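Local atomic coordinates of poly(ADP-ribose) glycohydrolase (Thermomonospora curvata, PDB entry 3SIG), a protein that hydrolyses the ribose-ribose glycosidic bonds of poly(ADP-ribose), releasing ADP-ribose. Residues A78-G83 and H252-V257; A85-A90 and H212-L217; V153-D158 and Y168-L173. One frame throughout, in Å; residues are numbered along the deposited sequence.

Contact 1: A78-G83 and H252-V257; sequences ARRLTG and HVVFAV. With AR6 ([(2R,3S,4R,5R)-5-(6-aminopurin-9-yl)-3,4-dihydroxy-oxolan-2-yl]methyl [hydroxy-[[(2R,3S,4R,5S)-3,4,5-trihydroxyoxolan-2-yl]methoxy]phosphoryl] hydrogen phosphate), chain B.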
loop_
_atom_site.group_PDB
_atom_site.type_symbol
_atom_site.label_atom_id
_atom_site.label_comp_id
_atom_site.label_asym_id
_atom_site.label_seq_id
_atom_site.Cartn_x
_atom_site.Cartn_y
_atom_site.Cartn_z
ATOM N N ALA A 78 -10.812 -0.452 -0.672
ATOM C CA ALA A 78 -10.811 0.544 0.399
ATOM C C ALA A 78 -12.063 1.399 0.377
ATOM O O ALA A 78 -12.673 1.651 1.423
ATOM C CB ALA A 78 -9.604 1.403 0.313
ATOM N N ARG A 79 -12.530 1.780 -0.802
ATOM C CA ARG A 79 -13.720 2.608 -0.911
ATOM C C ARG A 79 -14.945 1.851 -0.459
ATOM O O ARG A 79 -15.828 2.411 0.209
ATOM C CB ARG A 79 -13.836 3.069 -2.345
ATOM C CG ARG A 79 -14.844 4.165 -2.580
ATOM C CD ARG A 79 -14.795 4.603 -4.026
ATOM N NE ARG A 79 -15.781 5.631 -4.316
ATOM C CZ ARG A 79 -16.187 5.960 -5.536
ATOM N NH1 ARG A 79 -15.675 5.365 -6.587
ATOM N NH2 ARG A 79 -17.110 6.897 -5.716
ATOM N N ARG A 80 -15.052 0.587 -0.856
ATOM C CA ARG A 80 -16.162 -0.268 -0.462
ATOM C C ARG A 80 -16.231 -0.385 1.052
ATOM O O ARG A 80 -17.293 -0.222 1.663
ATOM C CB ARG A 80 -16.047 -1.633 -1.131
ATOM C CG ARG A 80 -17.083 -2.622 -0.655
ATOM C CD ARG A 80 -17.073 -3.938 -1.434
ATOM N NE ARG A 80 -15.781 -4.637 -1.393
ATOM C CZ ARG A 80 -15.454 -5.577 -0.512
ATOM N NH1 ARG A 80 -16.302 -5.955 0.437
ATOM N NH2 ARG A 80 -14.270 -6.161 -0.578
ATOM N N LEU A 81 -15.115 -0.707 1.677
ATOM C CA LEU A 81 -15.092 -0.855 3.119
ATOM C C LEU A 81 -15.387 0.467 3.829
ATOM O O LEU A 81 -16.087 0.486 4.839
ATOM C CB LEU A 81 -13.754 -1.425 3.566
ATOM C CG LEU A 81 -13.644 -2.957 3.599
ATOM C CD1 LEU A 81 -14.048 -3.665 2.306
ATOM C CD2 LEU A 81 -12.226 -3.360 4.041
ATOM N N THR A 82 -14.875 1.565 3.302
ATOM C CA THR A 82 -15.039 2.854 3.952
ATOM C C THR A 82 -16.512 3.275 3.921
ATOM O O THR A 82 -16.999 3.870 4.885
ATOM C CB THR A 82 -14.162 3.904 3.268
ATOM O OG1 THR A 82 -12.801 3.554 3.460
ATOM C CG2 THR A 82 -14.389 5.279 3.894
ATOM N N GLY A 83 -17.254 2.876 2.908
ATOM C CA GLY A 83 -18.672 3.220 2.828
ATOM C C GLY A 83 -19.505 2.457 3.856
ATOM O O GLY A 83 -20.638 2.872 4.186
ATOM N N HIS A 252 -11.569 -7.506 9.522
ATOM C CA HIS A 252 -11.801 -7.739 8.101
ATOM C C HIS A 252 -10.501 -7.492 7.350
ATOM O O HIS A 252 -9.852 -6.455 7.537
ATOM C CB HIS A 252 -12.878 -6.771 7.634
ATOM C CG HIS A 252 -13.412 -6.999 6.252
ATOM N ND1 HIS A 252 -14.415 -6.205 5.731
ATOM C CD2 HIS A 252 -13.093 -7.882 5.276
ATOM C CE1 HIS A 252 -14.687 -6.585 4.496
ATOM N NE2 HIS A 252 -13.916 -7.616 4.201
ATOM N N VAL A 253 -10.084 -8.490 6.594
ATOM C CA VAL A 253 -8.926 -8.377 5.708
ATOM C C VAL A 253 -9.373 -8.717 4.313
ATOM O O VAL A 253 -9.956 -9.802 4.079
ATOM C CB VAL A 253 -7.831 -9.342 6.109
ATOM C CG1 VAL A 253 -6.666 -9.304 5.121
ATOM C CG2 VAL A 253 -7.328 -9.020 7.539
ATOM N N VAL A 254 -9.132 -7.809 3.382
ATOM C CA VAL A 254 -9.394 -8.075 1.962
ATOM C C VAL A 254 -8.075 -8.188 1.225
ATOM O O VAL A 254 -7.218 -7.302 1.353
ATOM C CB VAL A 254 -10.180 -6.927 1.292
ATOM C CG1 VAL A 254 -10.504 -7.247 -0.184
ATOM C CG2 VAL A 254 -11.451 -6.599 2.050
ATOM N N PHE A 255 -7.913 -9.287 0.493
ATOM C CA PHE A 255 -6.842 -9.410 -0.482
ATOM C C PHE A 255 -7.432 -8.973 -1.791
ATOM O O PHE A 255 -8.095 -9.765 -2.491
ATOM C CB PHE A 255 -6.281 -10.838 -0.511
ATOM C CG PHE A 255 -5.636 -11.243 0.780
ATOM C CD1 PHE A 255 -4.365 -10.832 1.107
ATOM C CD2 PHE A 255 -6.329 -11.993 1.705
ATOM C CE1 PHE A 255 -3.770 -11.221 2.310
ATOM C CE2 PHE A 255 -5.727 -12.376 2.902
ATOM C CZ PHE A 255 -4.473 -11.958 3.211
ATOM N N ALA A 256 -7.193 -7.696 -2.111
ATOM C CA ALA A 256 -7.704 -7.085 -3.334
ATOM C C ALA A 256 -6.614 -7.241 -4.385
ATOM O O ALA A 256 -5.557 -6.607 -4.277
ATOM C CB ALA A 256 -8.023 -5.622 -3.095
ATOM N N VAL A 257 -6.842 -8.146 -5.345
ATOM C CA VAL A 257 -5.813 -8.504 -6.281
ATOM C C VAL A 257 -6.341 -8.266 -7.700
ATOM O O VAL A 257 -7.104 -9.077 -8.229
ATOM C CB VAL A 257 -5.363 -9.939 -6.122
ATOM C CG1 VAL A 257 -4.142 -10.158 -7.029
ATOM C CG2 VAL A 257 -5.017 -10.250 -4.650
HETATM N N1 AR6 B . -4.750 -3.046 -6.952
HETATM C C2 AR6 B . -4.602 -4.305 -6.551
HETATM N N3 AR6 B . -3.708 -5.204 -7.054
HETATM C C4 AR6 B . -2.921 -4.694 -8.029
HETATM C C5 AR6 B . -3.035 -3.336 -8.494
HETATM C C6 AR6 B . -3.985 -2.556 -7.888
HETATM N N6 AR6 B . -4.163 -1.238 -8.310
HETATM N N7 AR6 B . -2.022 -3.178 -9.505
HETATM C C8 AR6 B . -1.437 -4.322 -9.626
HETATM N N9 AR6 B . -1.910 -5.288 -8.788
HETATM P PA AR6 B . 2.996 -4.234 -8.185
HETATM P PB AR6 B . 5.375 -4.880 -6.512
HETATM C "C1'" AR6 B . -1.523 -6.680 -8.573
HETATM O O1A AR6 B . 3.697 -4.819 -9.358
HETATM O O1B AR6 B . 5.448 -4.817 -4.999
HETATM C C1D AR6 B . 5.990 0.080 -8.451
HETATM O O1D AR6 B . 6.613 0.728 -9.524
HETATM C "C2'" AR6 B . -0.887 -7.336 -9.779
HETATM O "O2'" AR6 B . -1.246 -8.688 -9.831
HETATM O O2A AR6 B . 2.499 -2.815 -8.291
HETATM O O2B AR6 B . 5.634 -6.189 -7.179
HETATM C C2D AR6 B . 6.609 0.580 -7.206
HETATM O O2D AR6 B . 6.753 1.952 -7.077
HETATM C "C3'" AR6 B . 0.561 -7.205 -9.477
HETATM O "O3'" AR6 B . 1.321 -8.223 -10.042
HETATM O O3A AR6 B . 3.899 -4.405 -6.887
HETATM C C3D AR6 B . 7.705 -0.356 -6.925
HETATM O O3D AR6 B . 8.805 0.191 -7.603
HETATM C "C4'" AR6 B . 0.645 -7.240 -7.978
HETATM O "O4'" AR6 B . -0.620 -6.830 -7.508
HETATM C C4D AR6 B . 7.213 -1.624 -7.528
HETATM O O4D AR6 B . 6.260 -1.305 -8.530
HETATM C "C5'" AR6 B . 1.751 -6.398 -7.354
HETATM O "O5'" AR6 B . 1.664 -5.053 -7.797
HETATM C C5D AR6 B . 6.608 -2.593 -6.512
HETATM O O5D AR6 B . 6.324 -3.809 -7.178
#
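Arg80 and His252 converge on a single carboxylate oxygen: OE1 of Glu68, on the adjoining strand 66-70, receives a salt bridge from Arg80 NH2 and a hydrogen bond from His252 NE2. NE of Arg80 has its own acid, Glu72, in a second salt bridge. Between the two basic groups themselves the approach is loose, with Arg80 NH1 near the plane of the imidazole and 4.4 Å from His252 CE1. The arginine chain bends at chi3 (58°), which swings NE off the line of the preceding carbons. NH2 comes obliquely against Val254, 3.9 Å from CG2.

Leu81 supplies the apolar half. It meets His252 tip to tip, CD2 standing over one face of the ring in a CH-pi contact, 4.2 Å from the centroid and 22° off the normal. The other methyl, CD1, reaches His252 CE1 at 3.7 Å, and it also lies over the centre of the Arg80 guanidinium. Leu81 and Val254 run antiparallel alongside one another, CD2 to CG2 at 3.9 Å.

Here helix 74-84 packs on strand 252-256 of the mixed central sheet of a macrodomain-type fold, the short axes running nearly antiparallel (156°) and 10.7 Å apart. At its C-terminal end the same strand enters the ADP-ribose pocket, where Ala256 O approaches AR6 C2 of the adenine at 3.4 Å.

With Leu81 covering the guanidinium and the imidazole, and Glu68 receiving an N-H from each, helix and strand are tied through a third element. The acid would tend to favour a protonated His252 and the arginine to oppose it, so the charge of the ring stays open.

Contact 2: A85-A90 and H212-L217; sequences AGDQVA and HRRLVL
Ala85 lays its CB over one face of the Arg214 guanidinium, 3.7 Å from NH2. Asp87 then takes the edge of that group with two atoms: its carbonyl O accepts from Arg214 NH2 at 3.0 Å, in the guanidinium plane and nearly straight (161°), while OD2 receives NE at 2.9 Å as a salt bridge on its syn side. This double grip suits a chi1 of 55°, which keeps CG of Asp87 beside its own carbonyl; the carboxylate is turned 53° from the guanidinium. The same OD2 sits beside two waters, one accepting from Arg214 N and the other from Arg213 N; the first also lies close to Gln88 O. Gln88 and His212 lie next to each other with their side chains pointing the same way, and Gln88 OE1 is taken by Gly152 N.

From here the loop after helix 74-84 becomes strand 90-94, which pairs in parallel with strand 214-217 in the central sheet of the macrodomain-type fold. Val89 CG2 lies on the opposite face of the guanidinium from Ala85, 3.6 Å from Arg214 NH2, so that the NH2 end sits between the two residues; NH1 is bonded to Leu81 O of the helix. Val89 also sets CG1 against Val216 CG2 at 3.9 Å. Ala90 makes both backbone bonds between these two segments, its N to Arg214 O at 3.1 Å and its O from Val216 N at 2.9 Å. Its CB stands over the His212 ring in a CH-pi contact, 4.0 Å from the centroid.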
loop_
_atom_site.group_PDB
_atom_site.type_symbol
_atom_site.label_atom_id
_atom_site.label_comp_id
_atom_site.label_asym_id
_atom_site.label_seq_id
_atom_site.Cartn_x
_atom_site.Cartn_y
_atom_site.Cartn_z
ATOM N N ALA A 85 -18.657 1.313 7.130
ATOM C CA ALA A 85 -18.451 1.526 8.560
ATOM C C ALA A 85 -17.507 2.693 8.773
ATOM O O ALA A 85 -16.732 3.004 7.884
ATOM C CB ALA A 85 -17.877 0.273 9.203
ATOM N N GLY A 86 -17.512 3.291 9.950
ATOM C CA GLY A 86 -16.802 4.531 10.178
ATOM C C GLY A 86 -15.339 4.422 10.592
ATOM O O GLY A 86 -14.655 5.445 10.688
ATOM N N ASP A 87 -14.830 3.220 10.860
ATOM C CA ASP A 87 -13.440 3.095 11.290
ATOM C C ASP A 87 -12.546 3.167 10.044
ATOM O O ASP A 87 -12.800 2.539 9.013
ATOM C CB ASP A 87 -13.201 1.802 12.101
ATOM C CG ASP A 87 -13.638 0.575 11.358
ATOM O OD1 ASP A 87 -14.858 0.407 11.154
ATOM O OD2 ASP A 87 -12.798 -0.234 10.930
ATOM N N GLN A 88 -11.492 3.966 10.139
ATOM C CA GLN A 88 -10.582 4.168 9.012
ATOM C C GLN A 88 -9.845 2.883 8.592
ATOM O O GLN A 88 -9.248 2.197 9.439
ATOM C CB GLN A 88 -9.598 5.243 9.375
ATOM C CG GLN A 88 -8.777 5.741 8.216
ATOM C CD GLN A 88 -7.872 6.891 8.626
ATOM O OE1 GLN A 88 -6.675 6.703 8.825
ATOM N NE2 GLN A 88 -8.436 8.068 8.784
ATOM N N VAL A 89 -9.900 2.574 7.313
ATOM C CA VAL A 89 -9.296 1.379 6.753
ATOM C C VAL A 89 -7.813 1.651 6.514
ATOM O O VAL A 89 -7.435 2.790 6.192
ATOM C CB VAL A 89 -9.996 1.061 5.409
ATOM C CG1 VAL A 89 -9.348 -0.099 4.661
ATOM C CG2 VAL A 89 -11.476 0.787 5.645
ATOM N N ALA A 90 -6.966 0.646 6.670
ATOM C CA ALA A 90 -5.538 0.747 6.294
ATOM C C ALA A 90 -5.262 -0.099 5.078
ATOM O O ALA A 90 -5.744 -1.226 4.954
ATOM C CB ALA A 90 -4.642 0.309 7.451
ATOM N N HIS A 212 -6.193 0.142 13.416
ATOM C CA HIS A 212 -6.920 -0.304 12.226
ATOM C C HIS A 212 -7.348 -1.748 12.328
ATOM O O HIS A 212 -6.521 -2.655 12.434
ATOM C CB HIS A 212 -6.039 -0.074 10.996
ATOM C CG HIS A 212 -5.737 1.362 10.769
ATOM N ND1 HIS A 212 -4.536 1.988 11.041
ATOM C CD2 HIS A 212 -6.548 2.331 10.293
ATOM C CE1 HIS A 212 -4.645 3.281 10.775
ATOM N NE2 HIS A 212 -5.859 3.511 10.317
ATOM N N ARG A 213 -8.645 -1.955 12.324
ATOM C CA ARG A 213 -9.211 -3.276 12.392
ATOM C C ARG A 213 -9.585 -3.841 11.034
ATOM O O ARG A 213 -9.869 -5.029 10.927
ATOM C CB ARG A 213 -10.447 -3.270 13.271
ATOM C CG ARG A 213 -10.228 -2.713 14.678
ATOM C CD ARG A 213 -9.982 -3.820 15.677
ATOM N NE ARG A 213 -11.153 -4.679 15.835
ATOM C CZ ARG A 213 -11.131 -6.010 15.769
ATOM N NH1 ARG A 213 -9.991 -6.653 15.548
ATOM N NH2 ARG A 213 -12.252 -6.704 15.928
ATOM N N ARG A 214 -9.555 -3.020 9.991
ATOM C CA ARG A 214 -9.867 -3.476 8.634
ATOM C C ARG A 214 -8.715 -3.093 7.690
ATOM O O ARG A 214 -8.240 -1.949 7.706
ATOM C CB ARG A 214 -11.204 -2.874 8.171
ATOM C CG ARG A 214 -12.327 -3.273 9.104
ATOM C CD ARG A 214 -13.711 -2.877 8.604
ATOM N NE ARG A 214 -13.821 -1.423 8.486
ATOM C CZ ARG A 214 -14.583 -0.787 7.604
ATOM N NH1 ARG A 214 -15.374 -1.452 6.790
ATOM N NH2 ARG A 214 -14.546 0.535 7.568
ATOM N N LEU A 215 -8.253 -4.097 6.934
ATOM C CA LEU A 215 -7.096 -3.976 6.068
ATOM C C LEU A 215 -7.403 -4.310 4.645
ATOM O O LEU A 215 -8.217 -5.202 4.329
ATOM C CB LEU A 215 -6.002 -4.929 6.478
ATOM C CG LEU A 215 -5.627 -4.948 7.957
ATOM C CD1 LEU A 215 -4.506 -5.970 8.198
ATOM C CD2 LEU A 215 -5.243 -3.592 8.518
ATOM N N VAL A 216 -6.671 -3.654 3.778
ATOM C CA VAL A 216 -6.641 -4.040 2.370
ATOM C C VAL A 216 -5.197 -4.420 2.038
ATOM O O VAL A 216 -4.310 -3.553 2.029
ATOM C CB VAL A 216 -7.156 -2.946 1.413
ATOM C CG1 VAL A 216 -7.088 -3.449 -0.012
ATOM C CG2 VAL A 216 -8.608 -2.531 1.760
ATOM N N LEU A 217 -4.998 -5.706 1.803
ATOM C CA LEU A 217 -3.709 -6.303 1.446
ATOM C C LEU A 217 -3.835 -6.848 0.025
ATOM O O LEU A 217 -4.817 -6.576 -0.678
ATOM C CB LEU A 217 -3.352 -7.437 2.429
ATOM C CG LEU A 217 -3.325 -7.025 3.902
ATOM C CD1 LEU A 217 -3.022 -8.232 4.783
ATOM C CD2 LEU A 217 -2.340 -5.925 4.159
HETATM O O HOH W 1 -10.203 -0.164 10.514
HETATM O O HOH W 2 -10.627 -0.010 13.135
#

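Contact 3: V153-D158 and Y168-L173; sequences VPVFRD and YRVAFL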
loop_
_atom_site.group_PDB
_atom_site.type_symbol
_atom_site.label_atom_id
_atom_site.label_comp_id
_atom_site.label_asym_id
_atom_site.label_seq_id
_atom_site.Cartn_x
_atom_site.Cartn_y
_atom_site.Cartn_z
ATOM N N VAL A 153 -5.106 9.790 4.709
ATOM C CA VAL A 153 -4.784 10.311 3.394
ATOM C C VAL A 153 -6.073 10.396 2.587
ATOM O O VAL A 153 -6.788 9.398 2.402
ATOM C CB VAL A 153 -3.788 9.389 2.670
ATOM C CG1 VAL A 153 -3.529 9.893 1.278
ATOM C CG2 VAL A 153 -2.491 9.310 3.466
ATOM N N PRO A 154 -6.379 11.568 2.016
ATOM C CA PRO A 154 -7.572 11.674 1.190
ATOM C C PRO A 154 -7.358 10.975 -0.159
ATOM O O PRO A 154 -6.304 11.133 -0.791
ATOM C CB PRO A 154 -7.764 13.191 1.040
ATOM C CG PRO A 154 -6.441 13.765 1.280
ATOM C CD PRO A 154 -5.722 12.859 2.221
ATOM N N VAL A 155 -8.365 10.232 -0.585
ATOM C CA VAL A 155 -8.422 9.559 -1.878
ATOM C C VAL A 155 -9.522 10.236 -2.659
ATOM O O VAL A 155 -10.650 10.384 -2.166
ATOM C CB VAL A 155 -8.734 8.064 -1.711
ATOM C CG1 VAL A 155 -8.790 7.362 -3.055
ATOM C CG2 VAL A 155 -7.701 7.409 -0.842
ATOM N N PHE A 156 -9.203 10.658 -3.872
ATOM C CA PHE A 156 -10.098 11.518 -4.646
ATOM C C PHE A 156 -10.167 11.164 -6.130
ATOM O O PHE A 156 -10.694 11.984 -6.910
ATOM C CB PHE A 156 -9.752 13.017 -4.431
ATOM C CG PHE A 156 -8.282 13.348 -4.594
ATOM C CD1 PHE A 156 -7.478 13.525 -3.480
ATOM C CD2 PHE A 156 -7.711 13.501 -5.849
ATOM C CE1 PHE A 156 -6.137 13.826 -3.623
ATOM C CE2 PHE A 156 -6.364 13.788 -5.992
ATOM C CZ PHE A 156 -5.579 13.937 -4.878
ATOM N N ARG A 157 -9.739 9.961 -6.540
ATOM C CA ARG A 157 -10.015 9.462 -7.886
ATOM C C ARG A 157 -10.524 8.040 -7.829
ATOM O O ARG A 157 -10.163 7.286 -6.893
ATOM C CB ARG A 157 -8.798 9.492 -8.820
ATOM C CG ARG A 157 -8.187 10.834 -9.057
ATOM C CD ARG A 157 -7.153 10.772 -10.176
ATOM N NE ARG A 157 -6.391 11.996 -10.215
ATOM C CZ ARG A 157 -6.688 13.010 -11.001
ATOM N NH1 ARG A 157 -7.710 12.936 -11.823
ATOM N NH2 ARG A 157 -5.952 14.108 -10.960
ATOM N N ASP A 158 -11.313 7.638 -8.822
ATOM C CA ASP A 158 -11.698 6.243 -9.007
ATOM C C ASP A 158 -10.675 5.504 -9.876
ATOM O O ASP A 158 -9.663 6.068 -10.236
ATOM C CB ASP A 158 -13.105 6.140 -9.576
ATOM C CG ASP A 158 -13.217 6.638 -11.010
ATOM O OD1 ASP A 158 -12.228 6.875 -11.735
ATOM O OD2 ASP A 158 -14.383 6.770 -11.472
ATOM N N TYR A 168 -12.664 10.199 0.196
ATOM C CA TYR A 168 -12.674 9.406 1.415
ATOM C C TYR A 168 -11.262 9.323 1.921
ATOM O O TYR A 168 -10.345 9.555 1.171
ATOM C CB TYR A 168 -13.323 8.023 1.188
ATOM C CG TYR A 168 -12.646 7.134 0.185
ATOM C CD1 TYR A 168 -12.795 7.333 -1.163
ATOM C CD2 TYR A 168 -11.809 6.103 0.598
ATOM C CE1 TYR A 168 -12.173 6.545 -2.084
ATOM C CE2 TYR A 168 -11.196 5.303 -0.309
ATOM C CZ TYR A 168 -11.349 5.512 -1.655
ATOM O OH TYR A 168 -10.715 4.677 -2.578
ATOM N N ARG A 169 -11.065 8.992 3.175
ATOM C CA ARG A 169 -9.754 8.888 3.766
ATOM C C ARG A 169 -9.404 7.483 4.201
ATOM O O ARG A 169 -10.239 6.782 4.759
ATOM C CB ARG A 169 -9.629 9.819 4.960
ATOM C CG ARG A 169 -9.643 11.303 4.566
ATOM C CD ARG A 169 -9.249 12.244 5.723
ATOM N NE ARG A 169 -10.341 12.300 6.672
ATOM C CZ ARG A 169 -10.305 13.002 7.804
ATOM N NH1 ARG A 169 -9.223 13.691 8.126
ATOM N NH2 ARG A 169 -11.355 13.008 8.621
ATOM N N VAL A 170 -8.166 7.083 3.932
ATOM C CA VAL A 170 -7.611 5.809 4.400
ATOM C C VAL A 170 -6.246 6.039 4.955
ATOM O O VAL A 170 -5.572 7.021 4.592
ATOM C CB VAL A 170 -7.506 4.790 3.249
ATOM C CG1 VAL A 170 -8.852 4.647 2.520
ATOM C CG2 VAL A 170 -6.460 5.189 2.230
ATOM N N ALA A 171 -5.759 5.113 5.758
ATOM C CA ALA A 171 -4.351 5.101 6.144
ATOM C C ALA A 171 -3.593 4.237 5.158
ATOM O O ALA A 171 -4.087 3.197 4.685
ATOM C CB ALA A 171 -4.177 4.572 7.538
ATOM N N PHE A 172 -2.362 4.638 4.872
ATOM C CA PHE A 172 -1.450 3.813 4.081
ATOM C C PHE A 172 -0.294 3.313 4.913
ATOM O O PHE A 172 0.206 4.021 5.818
ATOM C CB PHE A 172 -0.934 4.541 2.842
ATOM C CG PHE A 172 -1.976 4.721 1.760
ATOM C CD1 PHE A 172 -2.358 3.665 0.953
ATOM C CD2 PHE A 172 -2.619 5.936 1.586
ATOM C CE1 PHE A 172 -3.331 3.829 -0.024
ATOM C CE2 PHE A 172 -3.582 6.116 0.581
ATOM C CZ PHE A 172 -3.932 5.055 -0.211
ATOM N N LEU A 173 0.136 2.102 4.569
ATOM C CA LEU A 173 1.321 1.467 5.122
ATOM C C LEU A 173 2.253 1.253 3.956
ATOM O O LEU A 173 1.915 0.488 3.047
ATOM C CB LEU A 173 0.943 0.122 5.743
ATOM C CG LEU A 173 -0.237 0.158 6.731
ATOM C CD1 LEU A 173 -0.918 -1.158 6.927
ATOM C CD2 LEU A 173 0.249 0.670 8.025
HETATM O O HOH W 3 -11.169 5.220 -5.218
#
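Strands 153-157 and 168-173 pair antiparallel with a strong twist, their short axes at 129°, through two hydrogen-bonded pairs, Val153 with Val170 and Val155 with Tyr168, either side of the non-hydrogen-bonded pair Pro154 with Arg169. The bond from Val155 N to Tyr168 O is short, 2.7 Å; that from Val153 N to Val170 O measures 2.8 Å.

Val155 and Tyr168 carry the side-chain contact. A chi1 of 61° holds CG of the tyrosine over its own backbone, and from there the ring turns a face to its partner: Val155 CB stands over it in a CH-pi contact, 3.8 Å from the centroid and 18° off the normal. CG1 continues toward the phenol end, 3.3 Å from Tyr168 OH. The second methyl, CG2, packs on Val170 CG2 at 4.0 Å. That valine methyl in turn covers a face of the Phe172 ring, whose edge meets Val153: CB lies near the ring plane, 3.8 Å from Phe172 CD2, the two side chains crossing at about a right angle.

The hairpin of strands 147-157 and 163-175 belongs to the mixed central sheet. Leu75 of helix 74-84 packs on Val155 and Tyr168, while helix 31-39 touches Pro154 and Arg169 on the other face.

A water in the plane of the tyrosine ring is bonded to Tyr168 OH at 2.7 Å and donates to Arg157 O at 2.8 Å. The phenol can therefore press its carbon face on a valine and still satisfy its hydroxyl, which this water links to the backbone of the partner strand.

All three contacts reach one mixed sheet, and helix 74-84 borders each of them. Contacts 1 and 2, centres about 8 Å apart, share neighbouring strands: Val254 O lies 2.8 Å from Leu217 N, a probable hydrogen bond, and Thr82 OG1 packs on Val89 CG2 at 3.8 Å. Contact 3 joins contact 2 through Val89 O and Ala171 N, 2.9 Å apart, and contact 1 by packing of Arg79 CB on Tyr168 OH at 3.5 Å. Along the chain, contact 3 nests inside the loop closed by contact 2, itself inside that of contact 1. ADP-ribose touches contact 1 directly; the side chain of Val216 (contact 2) is about 7 Å from the ligand and that of Phe172 (contact 3) about 10 Å.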